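Local coordinates for heavy metal cation tricomponent efflux pump ZneA(CzcA-like) (PDB 4K0J), which acts as a Zn(II)/proton antiporter of the resistance-nodulation-cell division family, probably driving zinc out of the cell as part of a three-component efflux pump, at residues P585-G595 / P606-H616; M573-F584 / A633-T644. All blocks are in the same frame, centred on the assembly; numbering follows the deposited sequence.

Contact 1 (P585-G595 / P606-H616); sequences PEVEHVVTQVG and PSHIETAVTLH
Val591 and Ala612 form a hydrogen-bonded pair at the middle of two antiparallel strands, Val591 N reaching Ala612 O at 2.8 Å and Ala612 N reaching Val591 O at 2.7 Å. Gln593 pairs with Glu610 in the same way, and Thr614 N closes on His589 O at 2.9 Å. The strand axes run 169° apart and approach to 4.6 Å, a nearly antiparallel hairpin pairing, with a corner in the first strand at Glu588, in which side chains alternate between two faces.

The side chain of Gln593 illustrates how a strand neighbour is used along its length. Chi1 of -50° sets CG opposite the carbonyl carbon, and the chain lies across the partner strand: Gln593 CB is 3.4 Å, Gln593 CG 3.6 Å and Gln593 CD still 4.1 Å from Glu610 O. At the tip, Gln593 NE2 is 3.7 Å from Glu610 OE2, with the amide and carboxylate planes 82° apart. OE1 has weak hydrogen bonds to Arg139 and Gln281, while Glu610 OE1 bonds to Gln558.

On the other face Val590, Thr592 and Val594 join Ile609, Thr611 and Val613. Helix 567-581 packs there through Arg578 and Thr581, and helix 627-638 through Met634, which touches Val587 and Val613. Strand 269-272 continues the sheet beyond 587-595, and strand 554-560 flanks 608-615.

Contact 2 (M573-F584 / A633-T644); sequences MADNLRAATMEF and AMATRFRDLPGT
Leu577 and Phe638 meet at the apolar centre, the two side chains crossing at about a right angle. Leu577 lays CD1 over one face of the phenyl ring, 3.5 Å from Phe638 CE1, because chi1 of 171° turns CG away from the backbone N. Leu577 CD1 also touches Leu641 CD1 at 3.6 Å and Thr644 CG2 at 3.8 Å, so one branch fills the junction of three residues. Thr581 OG1 comes to the edge of the Phe638 ring, near its plane, and donates to Leu577 O at 2.9 Å, which satisfies the hydroxyl within its own helix.

Here the two helices of a ferredoxin-like beta-alpha-beta-beta-alpha-beta unit lie side by side on one face of its sheet. Their segment axes are 10.6 Å apart and run at 141°, broadly antiparallel. The type II turn from Leu641 to Thr644 then leads into strand 645-649.

Farther out, Phe584 CE2 packs on Met634 CG at 4.0 Å, and Arg637 CB lies at the edge of the same ring. Ala580 CB rests obliquely against the Arg637 guanidinium. At the polar edge, Arg637 NE makes a weak salt-bridging hydrogen bond of 3.3 Å to Glu583 OE1, the acceptor near the guanidinium plane.

Overall arrangement
From the N-terminal side, strand 554-560 leads to helix 567-581, then to strands 587-595 and 608-615, helix 627-638 and strand 645-649, in the order of a ferredoxin-like fold. Contact 1 closes the short loop of ten residues between 585-595 and 606-616. Contact 2 closes a longer one, bringing the second helix back to the first, and this outer loop encloses contact 1 completely. The contacts' centres lie about 10 Å apart, and they touch directly: Arg578 and Thr581 of contact 2 pack on Val590 and Thr592 of contact 1. Contact 1 pairs the two hairpin strands, and contact 2 joins the two helices on one face of the sheet.

Contact 1 (P585-G595 / P606-H616)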
loop_
_atom_site.group_PDB
_atom_site.type_symbol
_atom_site.label_atom_id
_atom_site.label_comp_id
_atom_site.label_asym_id
_atom_site.label_seq_id
_atom_site.Cartn_x
_atom_site.Cartn_y
_atom_site.Cartn_z
ATOM N N PRO C 585 -7.706 -27.617 -44.162
ATOM C CA PRO C 585 -8.369 -28.647 -43.362
ATOM C C PRO C 585 -8.065 -28.511 -41.877
ATOM O O PRO C 585 -8.702 -29.183 -41.065
ATOM C CB PRO C 585 -7.755 -29.951 -43.888
ATOM C CG PRO C 585 -7.080 -29.589 -45.173
ATOM C CD PRO C 585 -6.640 -28.179 -45.005
ATOM N N GLU C 586 -7.112 -27.652 -41.528
ATOM C CA GLU C 586 -6.626 -27.586 -40.150
ATOM C C GLU C 586 -7.151 -26.398 -39.349
ATOM O O GLU C 586 -6.763 -26.217 -38.197
ATOM C CB GLU C 586 -5.096 -27.581 -40.116
ATOM C CG GLU C 586 -4.434 -28.562 -41.068
ATOM C CD GLU C 586 -4.144 -27.945 -42.422
ATOM O OE1 GLU C 586 -4.756 -26.909 -42.744
ATOM O OE2 GLU C 586 -3.297 -28.491 -43.162
ATOM N N VAL C 587 -8.025 -25.593 -39.947
ATOM C CA VAL C 587 -8.561 -24.420 -39.257
ATOM C C VAL C 587 -9.974 -24.624 -38.715
ATOM O O VAL C 587 -10.943 -24.682 -39.470
ATOM C CB VAL C 587 -8.517 -23.170 -40.144
ATOM C CG1 VAL C 587 -7.134 -22.560 -40.101
ATOM C CG2 VAL C 587 -8.910 -23.516 -41.572
ATOM N N GLU C 588 -10.075 -24.721 -37.393
ATOM C CA GLU C 588 -11.347 -24.944 -36.716
ATOM C C GLU C 588 -12.290 -23.754 -36.898
ATOM O O GLU C 588 -13.395 -23.899 -37.426
ATOM C CB GLU C 588 -11.100 -25.207 -35.226
ATOM C CG GLU C 588 -12.299 -25.734 -34.460
ATOM C CD GLU C 588 -11.930 -26.197 -33.063
ATOM O OE1 GLU C 588 -10.720 -26.339 -32.784
ATOM O OE2 GLU C 588 -12.849 -26.418 -32.246
ATOM N N HIS C 589 -11.847 -22.581 -36.458
ATOM C CA HIS C 589 -12.607 -21.346 -36.635
ATOM C C HIS C 589 -11.680 -20.202 -37.032
ATOM O O HIS C 589 -10.492 -20.210 -36.713
ATOM C CB HIS C 589 -13.336 -20.965 -35.344
ATOM C CG HIS C 589 -14.403 -21.932 -34.936
ATOM N ND1 HIS C 589 -15.687 -21.880 -35.434
ATOM C CD2 HIS C 589 -14.380 -22.964 -34.061
ATOM C CE1 HIS C 589 -16.406 -22.847 -34.892
ATOM N NE2 HIS C 589 -15.637 -23.519 -34.056
ATOM N N VAL C 590 -12.229 -19.218 -37.732
ATOM C CA VAL C 590 -11.482 -18.013 -38.073
ATOM C C VAL C 590 -12.320 -16.786 -37.731
ATOM O O VAL C 590 -13.461 -16.649 -38.183
ATOM C CB VAL C 590 -11.100 -17.971 -39.562
ATOM C CG1 VAL C 590 -10.221 -16.767 -39.843
ATOM C CG2 VAL C 590 -10.394 -19.251 -39.963
ATOM N N VAL C 591 -11.742 -15.902 -36.925
ATOM C CA VAL C 591 -12.436 -14.722 -36.430
ATOM C C VAL C 591 -11.694 -13.456 -36.838
ATOM O O VAL C 591 -10.492 -13.343 -36.626
ATOM C CB VAL C 591 -12.547 -14.750 -34.892
ATOM C CG1 VAL C 591 -12.889 -13.373 -34.356
ATOM C CG2 VAL C 591 -13.569 -15.774 -34.440
ATOM N N THR C 592 -12.411 -12.504 -37.419
ATOM C CA THR C 592 -11.817 -11.215 -37.748
ATOM C C THR C 592 -12.378 -10.125 -36.849
ATOM O O THR C 592 -13.577 -10.103 -36.552
ATOM C CB THR C 592 -12.074 -10.808 -39.222
ATOM O OG1 THR C 592 -13.468 -10.532 -39.419
ATOM C CG2 THR C 592 -11.630 -11.907 -40.180
ATOM N N GLN C 593 -11.500 -9.227 -36.416
ATOM C CA GLN C 593 -11.922 -8.035 -35.699
ATOM C C GLN C 593 -11.515 -6.800 -36.487
ATOM O O GLN C 593 -10.495 -6.174 -36.192
ATOM C CB GLN C 593 -11.272 -7.981 -34.324
ATOM C CG GLN C 593 -11.412 -9.248 -33.525
ATOM C CD GLN C 593 -10.622 -9.187 -32.244
ATOM O OE1 GLN C 593 -10.465 -10.191 -31.549
ATOM N NE2 GLN C 593 -10.109 -8.004 -31.925
ATOM N N VAL C 594 -12.299 -6.446 -37.498
ATOM C CA VAL C 594 -11.967 -5.258 -38.271
ATOM C C VAL C 594 -12.482 -4.030 -37.539
ATOM O O VAL C 594 -13.614 -4.015 -37.066
ATOM C CB VAL C 594 -12.486 -5.326 -39.743
ATOM C CG1 VAL C 594 -13.599 -6.351 -39.889
ATOM C CG2 VAL C 594 -12.944 -3.957 -40.229
ATOM N N GLY C 595 -11.638 -3.015 -37.409
ATOM C CA GLY C 595 -12.059 -1.778 -36.788
ATOM C C GLY C 595 -11.947 -1.772 -35.277
ATOM O O GLY C 595 -11.112 -2.475 -34.700
ATOM N N PRO C 606 -11.003 0.909 -39.773
ATOM C CA PRO C 606 -11.442 -0.262 -40.545
ATOM C C PRO C 606 -10.325 -0.853 -41.401
ATOM O O PRO C 606 -10.398 -2.016 -41.808
ATOM C CB PRO C 606 -12.544 0.305 -41.438
ATOM C CG PRO C 606 -13.083 1.453 -40.673
ATOM C CD PRO C 606 -11.906 2.059 -39.969
ATOM N N SER C 607 -9.296 -0.058 -41.666
ATOM C CA SER C 607 -8.156 -0.534 -42.435
ATOM C C SER C 607 -7.292 -1.452 -41.585
ATOM O O SER C 607 -6.379 -2.099 -42.089
ATOM C CB SER C 607 -7.332 0.637 -42.973
ATOM O OG SER C 607 -7.007 1.551 -41.939
ATOM N N HIS C 608 -7.587 -1.507 -40.292
ATOM C CA HIS C 608 -6.874 -2.403 -39.395
ATOM C C HIS C 608 -7.726 -3.596 -39.007
ATOM O O HIS C 608 -8.886 -3.450 -38.653
ATOM C CB HIS C 608 -6.426 -1.675 -38.132
ATOM C CG HIS C 608 -5.725 -2.563 -37.155
ATOM N ND1 HIS C 608 -6.395 -3.302 -36.205
ATOM C CD2 HIS C 608 -4.411 -2.846 -36.992
ATOM C CE1 HIS C 608 -5.524 -3.994 -35.493
ATOM N NE2 HIS C 608 -4.313 -3.733 -35.947
ATOM N N ILE C 609 -7.144 -4.784 -39.083
ATOM C CA ILE C 609 -7.825 -5.970 -38.610
ATOM C C ILE C 609 -6.888 -6.738 -37.710
ATOM O O ILE C 609 -5.676 -6.766 -37.924
ATOM C CB ILE C 609 -8.252 -6.923 -39.756
ATOM C CG1 ILE C 609 -8.768 -6.156 -40.971
ATOM C CG2 ILE C 609 -9.315 -7.898 -39.276
ATOM C CD1 ILE C 609 -9.283 -7.068 -42.059
ATOM N N GLU C 610 -7.464 -7.347 -36.686
ATOM C CA GLU C 610 -6.793 -8.376 -35.930
ATOM C C GLU C 610 -7.607 -9.629 -36.133
ATOM O O GLU C 610 -8.822 -9.623 -35.947
ATOM C CB GLU C 610 -6.740 -8.013 -34.454
ATOM C CG GLU C 610 -5.656 -7.018 -34.101
ATOM C CD GLU C 610 -5.645 -6.690 -32.629
ATOM O OE1 GLU C 610 -4.543 -6.533 -32.062
ATOM O OE2 GLU C 610 -6.743 -6.593 -32.039
ATOM N N THR C 611 -6.936 -10.701 -36.536
ATOM C CA THR C 611 -7.622 -11.951 -36.837
ATOM C C THR C 611 -7.203 -13.063 -35.878
ATOM O O THR C 611 -6.029 -13.193 -35.548
ATOM C CB THR C 611 -7.345 -12.386 -38.292
ATOM O OG1 THR C 611 -7.594 -11.285 -39.175
ATOM C CG2 THR C 611 -8.221 -13.572 -38.689
ATOM N N ALA C 612 -8.165 -13.854 -35.420
ATOM C CA ALA C 612 -7.847 -15.030 -34.621
ATOM C C ALA C 612 -8.066 -16.302 -35.438
ATOM O O ALA C 612 -9.149 -16.532 -35.980
ATOM C CB ALA C 612 -8.673 -15.053 -33.348
ATOM N N VAL C 613 -7.024 -17.122 -35.529
ATOM C CA VAL C 613 -7.073 -18.363 -36.295
ATOM C C VAL C 613 -6.918 -19.583 -35.402
ATOM O O VAL C 613 -5.821 -19.886 -34.933
ATOM C CB VAL C 613 -5.970 -18.407 -37.350
ATOM C CG1 VAL C 613 -6.062 -19.695 -38.146
ATOM C CG2 VAL C 613 -6.082 -17.204 -38.267
ATOM N N THR C 614 -8.024 -20.280 -35.172
ATOM C CA THR C 614 -8.023 -21.461 -34.319
ATOM C C THR C 614 -7.778 -22.703 -35.164
ATOM O O THR C 614 -8.221 -22.780 -36.309
ATOM C CB THR C 614 -9.359 -21.614 -33.565
ATOM O OG1 THR C 614 -10.376 -22.060 -34.471
ATOM C CG2 THR C 614 -9.783 -20.288 -32.949
ATOM N N LEU C 615 -7.077 -23.676 -34.594
ATOM C CA LEU C 615 -6.703 -24.872 -35.338
ATOM C C LEU C 615 -7.401 -26.127 -34.831
ATOM O O LEU C 615 -8.084 -26.108 -33.806
ATOM C CB LEU C 615 -5.188 -25.080 -35.280
ATOM C CG LEU C 615 -4.312 -23.874 -35.619
ATOM C CD1 LEU C 615 -2.834 -24.245 -35.541
ATOM C CD2 LEU C 615 -4.671 -23.324 -36.991
ATOM N N HIS C 616 -7.224 -27.217 -35.567
ATOM C CA HIS C 616 -7.637 -28.535 -35.108
ATOM C C HIS C 616 -6.516 -29.126 -34.265
ATOM O O HIS C 616 -5.370 -28.684 -34.368
ATOM C CB HIS C 616 -7.925 -29.447 -36.302
ATOM C CG HIS C 616 -9.243 -29.182 -36.958
ATOM N ND1 HIS C 616 -10.445 -29.500 -36.364
ATOM C CD2 HIS C 616 -9.549 -28.633 -38.157
ATOM C CE1 HIS C 616 -11.435 -29.157 -37.167
ATOM N NE2 HIS C 616 -10.918 -28.628 -38.263
#

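Contact 2 (M573-F584 / A633-T644)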
loop_
_atom_site.group_PDB
_atom_site.type_symbol
_atom_site.label_atom_id
_atom_site.label_comp_id
_atom_site.label_asym_id
_atom_site.label_seq_id
_atom_site.Cartn_x
_atom_site.Cartn_y
_atom_site.Cartn_z
ATOM N N MET C 573 -13.371 -7.125 -47.427
ATOM C CA MET C 573 -12.003 -7.598 -47.519
ATOM C C MET C 573 -11.736 -8.649 -46.455
ATOM O O MET C 573 -11.088 -9.664 -46.715
ATOM C CB MET C 573 -11.027 -6.429 -47.405
ATOM C CG MET C 573 -11.115 -5.474 -48.586
ATOM S SD MET C 573 -9.869 -4.164 -48.616
ATOM C CE MET C 573 -8.474 -5.014 -49.343
ATOM N N ALA C 574 -12.261 -8.406 -45.260
ATOM C CA ALA C 574 -12.114 -9.342 -44.156
ATOM C C ALA C 574 -12.869 -10.635 -44.447
ATOM O O ALA C 574 -12.347 -11.724 -44.208
ATOM C CB ALA C 574 -12.596 -8.718 -42.870
ATOM N N ASP C 575 -14.091 -10.503 -44.962
ATOM C CA ASP C 575 -14.880 -11.642 -45.427
ATOM C C ASP C 575 -14.056 -12.542 -46.339
ATOM O O ASP C 575 -13.993 -13.761 -46.151
ATOM C CB ASP C 575 -16.114 -11.161 -46.191
ATOM C CG ASP C 575 -17.200 -10.631 -45.278
ATOM O OD1 ASP C 575 -17.286 -11.105 -44.122
ATOM O OD2 ASP C 575 -17.969 -9.744 -45.719
ATOM N N ASN C 576 -13.421 -11.926 -47.328
ATOM C CA ASN C 576 -12.589 -12.673 -48.255
ATOM C C ASN C 576 -11.389 -13.320 -47.573
ATOM O O ASN C 576 -11.060 -14.479 -47.850
ATOM C CB ASN C 576 -12.130 -11.775 -49.401
ATOM C CG ASN C 576 -13.271 -11.341 -50.285
ATOM O OD1 ASN C 576 -14.438 -11.422 -49.902
ATOM N ND2 ASN C 576 -12.942 -10.877 -51.484
ATOM N N LEU C 577 -10.744 -12.565 -46.684
ATOM C CA LEU C 577 -9.556 -13.043 -45.983
ATOM C C LEU C 577 -9.884 -14.319 -45.245
ATOM O O LEU C 577 -9.169 -15.324 -45.325
ATOM C CB LEU C 577 -9.085 -12.006 -44.969
ATOM C CG LEU C 577 -7.980 -12.488 -44.027
ATOM C CD1 LEU C 577 -6.711 -12.758 -44.793
ATOM C CD2 LEU C 577 -7.722 -11.485 -42.926
ATOM N N ARG C 578 -10.998 -14.256 -44.533
ATOM C CA ARG C 578 -11.469 -15.339 -43.705
ATOM C C ARG C 578 -11.942 -16.522 -44.545
ATOM O O ARG C 578 -11.816 -17.671 -44.134
ATOM C CB ARG C 578 -12.595 -14.811 -42.832
ATOM C CG ARG C 578 -13.075 -15.753 -41.761
ATOM C CD ARG C 578 -14.107 -15.058 -40.904
ATOM N NE ARG C 578 -15.231 -14.566 -41.700
ATOM C CZ ARG C 578 -15.407 -13.292 -42.042
ATOM N NH1 ARG C 578 -14.532 -12.375 -41.651
ATOM N NH2 ARG C 578 -16.456 -12.935 -42.771
ATOM N N ALA C 579 -12.478 -16.244 -45.728
ATOM C CA ALA C 579 -12.898 -17.317 -46.626
ATOM C C ALA C 579 -11.702 -18.024 -47.259
ATOM O O ALA C 579 -11.808 -19.178 -47.674
ATOM C CB ALA C 579 -13.826 -16.784 -47.697
ATOM N N ALA C 580 -10.570 -17.328 -47.339
ATOM C CA ALA C 580 -9.335 -17.926 -47.849
ATOM C C ALA C 580 -8.583 -18.656 -46.745
ATOM O O ALA C 580 -7.824 -19.584 -47.013
ATOM C CB ALA C 580 -8.447 -16.872 -48.470
ATOM N N THR C 581 -8.790 -18.226 -45.503
ATOM C CA THR C 581 -8.172 -18.892 -44.361
ATOM C C THR C 581 -8.838 -20.240 -44.095
ATOM O O THR C 581 -8.178 -21.195 -43.688
ATOM C CB THR C 581 -8.204 -18.004 -43.098
ATOM O OG1 THR C 581 -7.552 -16.761 -43.381
ATOM C CG2 THR C 581 -7.480 -18.669 -41.943
ATOM N N MET C 582 -10.142 -20.325 -44.353
ATOM C CA MET C 582 -10.874 -21.580 -44.184
ATOM C C MET C 582 -10.561 -22.603 -45.276
ATOM O O MET C 582 -11.018 -23.747 -45.211
ATOM C CB MET C 582 -12.381 -21.335 -44.132
ATOM C CG MET C 582 -12.817 -20.416 -43.015
ATOM S SD MET C 582 -14.594 -20.459 -42.723
ATOM C CE MET C 582 -14.773 -22.069 -41.963
ATOM N N GLU C 583 -9.775 -22.201 -46.270
ATOM C CA GLU C 583 -9.418 -23.099 -47.362
ATOM C C GLU C 583 -8.360 -24.110 -46.933
ATOM O O GLU C 583 -7.596 -24.611 -47.756
ATOM C CB GLU C 583 -8.952 -22.315 -48.594
ATOM C CG GLU C 583 -10.072 -21.551 -49.288
ATOM C CD GLU C 583 -9.598 -20.786 -50.508
ATOM O OE1 GLU C 583 -8.376 -20.767 -50.758
ATOM O OE2 GLU C 583 -10.446 -20.201 -51.216
ATOM N N PHE C 584 -8.331 -24.410 -45.639
ATOM C CA PHE C 584 -7.403 -25.385 -45.093
ATOM C C PHE C 584 -8.155 -26.357 -44.199
ATOM O O PHE C 584 -9.135 -25.984 -43.557
ATOM C CB PHE C 584 -6.299 -24.687 -44.304
ATOM C CG PHE C 584 -5.408 -23.821 -45.144
ATOM C CD1 PHE C 584 -4.424 -24.382 -45.936
ATOM C CD2 PHE C 584 -5.547 -22.442 -45.136
ATOM C CE1 PHE C 584 -3.600 -23.586 -46.712
ATOM C CE2 PHE C 584 -4.724 -21.643 -45.908
ATOM C CZ PHE C 584 -3.750 -22.216 -46.695
ATOM N N ALA C 633 2.180 -21.668 -45.877
ATOM C CA ALA C 633 1.115 -21.895 -46.842
ATOM C C ALA C 633 0.105 -20.767 -46.706
ATOM O O ALA C 633 -0.420 -20.259 -47.698
ATOM C CB ALA C 633 0.455 -23.237 -46.612
ATOM N N MET C 634 -0.144 -20.369 -45.461
ATOM C CA MET C 634 -1.041 -19.261 -45.157
ATOM C C MET C 634 -0.502 -17.933 -45.675
ATOM O O MET C 634 -1.251 -17.129 -46.216
ATOM C CB MET C 634 -1.268 -19.157 -43.648
ATOM C CG MET C 634 -2.362 -20.059 -43.101
ATOM S SD MET C 634 -2.636 -19.785 -41.337
ATOM C CE MET C 634 -4.036 -20.853 -41.044
ATOM N N ALA C 635 0.797 -17.706 -45.495
ATOM C CA ALA C 635 1.435 -16.462 -45.912
ATOM C C ALA C 635 1.429 -16.362 -47.428
ATOM O O ALA C 635 1.104 -15.315 -47.996
ATOM C CB ALA C 635 2.858 -16.382 -45.375
ATOM N N THR C 636 1.785 -17.461 -48.081
ATOM C CA THR C 636 1.750 -17.506 -49.531
ATOM C C THR C 636 0.335 -17.258 -50.035
ATOM O O THR C 636 0.134 -16.476 -50.966
ATOM C CB THR C 636 2.276 -18.849 -50.076
ATOM O OG1 THR C 636 1.969 -19.894 -49.146
ATOM C CG2 THR C 636 3.782 -18.787 -50.278
ATOM N N ARG C 637 -0.642 -17.914 -49.416
ATOM C CA ARG C 637 -2.038 -17.735 -49.808
ATOM C C ARG C 637 -2.439 -16.282 -49.670
ATOM O O ARG C 637 -3.069 -15.717 -50.557
ATOM C CB ARG C 637 -2.965 -18.604 -48.960
ATOM C CG ARG C 637 -4.439 -18.327 -49.183
ATOM C CD ARG C 637 -4.922 -18.808 -50.540
ATOM N NE ARG C 637 -6.231 -18.252 -50.875
ATOM C CZ ARG C 637 -6.408 -17.095 -51.510
ATOM N NH1 ARG C 637 -5.360 -16.373 -51.885
ATOM N NH2 ARG C 637 -7.631 -16.655 -51.774
ATOM N N PHE C 638 -2.051 -15.679 -48.553
ATOM C CA PHE C 638 -2.414 -14.300 -48.245
ATOM C C PHE C 638 -1.726 -13.322 -49.193
ATOM O O PHE C 638 -2.202 -12.202 -49.391
ATOM C CB PHE C 638 -2.107 -13.965 -46.778
ATOM C CG PHE C 638 -2.981 -14.696 -45.793
ATOM C CD1 PHE C 638 -4.257 -15.102 -46.148
ATOM C CD2 PHE C 638 -2.526 -14.984 -44.512
ATOM C CE1 PHE C 638 -5.059 -15.784 -45.246
ATOM C CE2 PHE C 638 -3.327 -15.664 -43.607
ATOM C CZ PHE C 638 -4.591 -16.061 -43.975
ATOM N N ARG C 639 -0.617 -13.748 -49.791
ATOM C CA ARG C 639 0.016 -12.956 -50.845
ATOM C C ARG C 639 -0.699 -13.157 -52.184
ATOM O O ARG C 639 -0.068 -13.175 -53.239
ATOM C CB ARG C 639 1.508 -13.288 -50.970
ATOM C CG ARG C 639 2.392 -12.594 -49.937
ATOM C CD ARG C 639 3.850 -13.016 -50.066
ATOM N NE ARG C 639 4.058 -14.404 -49.662
ATOM C CZ ARG C 639 4.512 -14.780 -48.468
ATOM N NH1 ARG C 639 4.820 -13.873 -47.549
ATOM N NH2 ARG C 639 4.666 -16.069 -48.194
ATOM N N ASP C 640 -2.019 -13.316 -52.122
ATOM C CA ASP C 640 -2.860 -13.475 -53.305
ATOM C C ASP C 640 -4.256 -12.908 -53.037
ATOM O O ASP C 640 -5.153 -12.997 -53.877
ATOM C CB ASP C 640 -2.941 -14.943 -53.730
ATOM C CG ASP C 640 -1.652 -15.439 -54.358
ATOM O OD1 ASP C 640 -0.799 -15.985 -53.626
ATOM O OD2 ASP C 640 -1.487 -15.274 -55.585
ATOM N N LEU C 641 -4.429 -12.337 -51.850
ATOM C CA LEU C 641 -5.604 -11.539 -51.533
ATOM C C LEU C 641 -5.229 -10.070 -51.703
ATOM O O LEU C 641 -4.294 -9.590 -51.065
ATOM C CB LEU C 641 -6.052 -11.803 -50.095
ATOM C CG LEU C 641 -6.702 -13.151 -49.774
ATOM C CD1 LEU C 641 -6.582 -13.445 -48.299
ATOM C CD2 LEU C 641 -8.167 -13.177 -50.181
ATOM N N PRO C 642 -5.955 -9.348 -52.563
ATOM C CA PRO C 642 -5.589 -7.971 -52.913
ATOM C C PRO C 642 -5.757 -6.986 -51.757
ATOM O O PRO C 642 -6.828 -6.911 -51.165
ATOM C CB PRO C 642 -6.563 -7.631 -54.045
ATOM C CG PRO C 642 -7.741 -8.506 -53.802
ATOM C CD PRO C 642 -7.195 -9.784 -53.226
ATOM N N GLY C 643 -4.695 -6.247 -51.446
ATOM C CA GLY C 643 -4.738 -5.207 -50.433
ATOM C C GLY C 643 -4.512 -5.714 -49.025
ATOM O O GLY C 643 -4.374 -4.928 -48.087
ATOM N N THR C 644 -4.458 -7.033 -48.881
ATOM C CA THR C 644 -4.420 -7.668 -47.570
ATOM C C THR C 644 -3.002 -7.964 -47.094
ATOM O O THR C 644 -2.468 -9.036 -47.369
ATOM C CB THR C 644 -5.190 -8.994 -47.598
ATOM O OG1 THR C 644 -6.474 -8.789 -48.198
ATOM C CG2 THR C 644 -5.371 -9.540 -46.199
#